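Local coordinates for RPA0582 (Rhodopseudomonas palustris, PDB 3HHL), which is of unknown function but has an alpha-beta barrel fold, probably of the dimeric alpha-beta barrel type, and belongs to the DUF1330 family, at residues C[30-35]-C[86-91]. Sequence-based numbering, arbitrary orientation. Where two conformers were deposited one is given.
Sequences LVRLRP and HWDHVF
W87 lies across strand 30-33 just where its antiparallel partner, strand 89-91, begins. L30 CB sits over one face of the indole, 3.7 Å from the centroid of the five-membered ring, a CH-pi contact that suits a broad aromatic beside a buried leucine. The indole's edge meets the V31-R32 peptide, with W87 CE3 3.5 Å from R32 N. On the face of the sheet that carries L30 and V90, L30 CD2 runs alongside V90 CG1. Just after W87, D88 and H89 both face V31, a classic beta bulge: V31 O accepts from D88 N (2.7 Å) and H89 N (3.1 Å), while V31 N returns a bond to H89 O. D88 CB points toward strand 30-33, and OD2 takes the L33 amide N through its anti lone pair at 2.6 Å; the carboxylate stands in for a backbone carbonyl. R32, extended with CG anti to the backbone N (chi1 -173°), crosses H86 at about a right angle. H86 NE2 lies over the guanidinium face, 3.2 Å from R32 CZ, without hydrogen bonding; R32 NE forms a salt bridge with E122, and NH1 bonds D84 O. Strand 25-33 runs between 89-95 and 121-128; W87 and V90 touch strand 71-80, V31, L33 and H89 meet Y51 of helix 47-64, and L30 and V90 pack on apolar side chains of the other chain, consistent with a dimeric alpha-beta barrel.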
loop_
_atom_site.group_PDB
_atom_site.type_symbol
_atom_site.label_atom_id
_atom_site.label_comp_id
_atom_site.label_asym_id
_atom_site.label_seq_id
_atom_site.Cartn_x
_atom_site.Cartn_y
_atom_site.Cartn_z
ATOM N N LEU C 30 6.204 -0.368 0.133
ATOM C CA LEU C 30 6.208 0.949 -0.496
ATOM C C LEU C 30 7.639 1.476 -0.376
ATOM O O LEU C 30 8.126 1.698 0.734
ATOM C CB LEU C 30 5.222 1.894 0.168
ATOM C CG LEU C 30 3.816 1.316 0.425
ATOM C CD1 LEU C 30 3.006 2.283 1.238
ATOM C CD2 LEU C 30 3.041 0.909 -0.861
ATOM N N VAL C 31 8.350 1.651 -1.488
ATOM C CA VAL C 31 9.755 2.045 -1.369
ATOM C C VAL C 31 10.085 3.350 -2.082
ATOM O O VAL C 31 9.787 3.506 -3.285
ATOM C CB VAL C 31 10.713 0.976 -1.929
ATOM C CG1 VAL C 31 12.145 1.395 -1.623
ATOM C CG2 VAL C 31 10.383 -0.408 -1.369
ATOM N N ARG C 32 10.708 4.274 -1.359
ATOM C CA ARG C 32 11.148 5.512 -1.954
ATOM C C ARG C 32 12.665 5.542 -1.959
ATOM O O ARG C 32 13.285 5.472 -0.905
ATOM C CB ARG C 32 10.602 6.701 -1.182
ATOM C CG ARG C 32 10.888 8.039 -1.856
ATOM C CD ARG C 32 10.164 9.172 -1.143
ATOM N NE ARG C 32 10.693 10.490 -1.483
ATOM C CZ ARG C 32 10.013 11.619 -1.336
ATOM N NH1 ARG C 32 8.765 11.589 -0.881
ATOM N NH2 ARG C 32 10.576 12.768 -1.657
ATOM N N LEU C 33 13.254 5.645 -3.145
ATOM C CA LEU C 33 14.689 5.546 -3.298
ATOM C C LEU C 33 15.419 6.887 -3.193
ATOM O O LEU C 33 14.908 7.926 -3.598
ATOM C CB LEU C 33 15.007 4.904 -4.644
ATOM C CG LEU C 33 14.554 3.447 -4.861
ATOM C CD1 LEU C 33 14.810 3.049 -6.300
ATOM C CD2 LEU C 33 15.251 2.523 -3.893
ATOM N N ARG C 34 16.641 6.846 -2.666
ATOM C CA ARG C 34 17.526 8.006 -2.703
ATOM C C ARG C 34 17.972 8.284 -4.121
ATOM O O ARG C 34 18.226 7.353 -4.887
ATOM C CB ARG C 34 18.790 7.754 -1.914
ATOM C CG ARG C 34 18.637 7.732 -0.448
ATOM C CD ARG C 34 19.982 7.470 0.212
ATOM N NE ARG C 34 19.743 7.056 1.582
ATOM C CZ ARG C 34 19.472 7.888 2.583
ATOM N NH1 ARG C 34 19.452 9.208 2.370
ATOM N NH2 ARG C 34 19.223 7.394 3.799
ATOM N N PRO C 35 18.086 9.555 -4.479
ATOM C CA PRO C 35 18.740 9.888 -5.755
ATOM C C PRO C 35 20.141 9.309 -5.772
ATOM O O PRO C 35 20.500 8.574 -6.704
ATOM C CB PRO C 35 18.805 11.419 -5.747
ATOM C CG PRO C 35 17.746 11.845 -4.808
ATOM C CD PRO C 35 17.487 10.721 -3.826
ATOM N N HIS C 86 5.481 9.904 -2.330
ATOM C CA HIS C 86 5.545 9.179 -3.578
ATOM C C HIS C 86 6.446 7.978 -3.379
ATOM O O HIS C 86 7.265 7.958 -2.486
ATOM C CB HIS C 86 5.985 10.071 -4.749
ATOM C CG HIS C 86 7.429 10.425 -4.729
ATOM N ND1 HIS C 86 8.384 9.699 -5.418
ATOM C CD2 HIS C 86 8.090 11.428 -4.105
ATOM C CE1 HIS C 86 9.573 10.241 -5.211
ATOM N NE2 HIS C 86 9.422 11.292 -4.418
ATOM N N TRP C 87 6.246 6.953 -4.191
ATOM C CA TRP C 87 6.955 5.710 -4.034
ATOM C C TRP C 87 7.483 5.306 -5.395
ATOM O O TRP C 87 6.812 5.506 -6.395
ATOM C CB TRP C 87 6.019 4.659 -3.489
ATOM C CG TRP C 87 5.394 5.055 -2.210
ATOM C CD1 TRP C 87 4.085 5.326 -1.986
ATOM C CD2 TRP C 87 6.044 5.204 -0.969
ATOM N NE1 TRP C 87 3.874 5.641 -0.673
ATOM C CE2 TRP C 87 5.065 5.564 -0.024
ATOM C CE3 TRP C 87 7.356 5.056 -0.554
ATOM C CZ2 TRP C 87 5.364 5.823 1.291
ATOM C CZ3 TRP C 87 7.657 5.305 0.753
ATOM C CH2 TRP C 87 6.671 5.700 1.668
ATOM N N ASP C 88 8.705 4.782 -5.415
ATOM C CA ASP C 88 9.378 4.376 -6.637
ATOM C C ASP C 88 9.078 2.915 -6.937
ATOM O O ASP C 88 8.989 2.539 -8.085
ATOM C CB ASP C 88 10.891 4.570 -6.484
ATOM C CG ASP C 88 11.281 6.022 -6.311
ATOM O OD1 ASP C 88 10.882 6.834 -7.157
ATOM O OD2 ASP C 88 12.001 6.360 -5.344
ATOM N N HIS C 89 8.939 2.090 -5.897
ATOM C CA HIS C 89 8.592 0.701 -6.078
ATOM C C HIS C 89 7.408 0.368 -5.191
ATOM O O HIS C 89 7.393 0.736 -4.021
ATOM C CB HIS C 89 9.748 -0.184 -5.692
ATOM C CG HIS C 89 10.896 -0.092 -6.625
ATOM N ND1 HIS C 89 10.734 0.037 -7.990
ATOM C CD2 HIS C 89 12.232 -0.115 -6.406
ATOM C CE1 HIS C 89 11.920 0.095 -8.572
ATOM N NE2 HIS C 89 12.845 0.015 -7.632
ATOM N N VAL C 90 6.419 -0.322 -5.751
ATOM C CA VAL C 90 5.266 -0.732 -4.985
ATOM C C VAL C 90 4.919 -2.156 -5.402
ATOM O O VAL C 90 4.603 -2.393 -6.537
ATOM C CB VAL C 90 4.068 0.220 -5.198
ATOM C CG1 VAL C 90 2.905 -0.190 -4.330
ATOM C CG2 VAL C 90 4.445 1.604 -4.872
ATOM N N PHE C 91 4.995 -3.091 -4.464
ATOM C CA PHE C 91 4.732 -4.518 -4.731
ATOM C C PHE C 91 4.330 -5.259 -3.460
ATOM O O PHE C 91 4.554 -4.766 -2.312
ATOM C CB PHE C 91 5.959 -5.239 -5.345
ATOM C CG PHE C 91 7.170 -5.186 -4.492
ATOM C CD1 PHE C 91 7.965 -4.073 -4.487
ATOM C CD2 PHE C 91 7.497 -6.245 -3.657
ATOM C CE1 PHE C 91 9.131 -4.026 -3.668
ATOM C CE2 PHE C 91 8.625 -6.214 -2.813
ATOM C CZ PHE C 91 9.448 -5.104 -2.826
#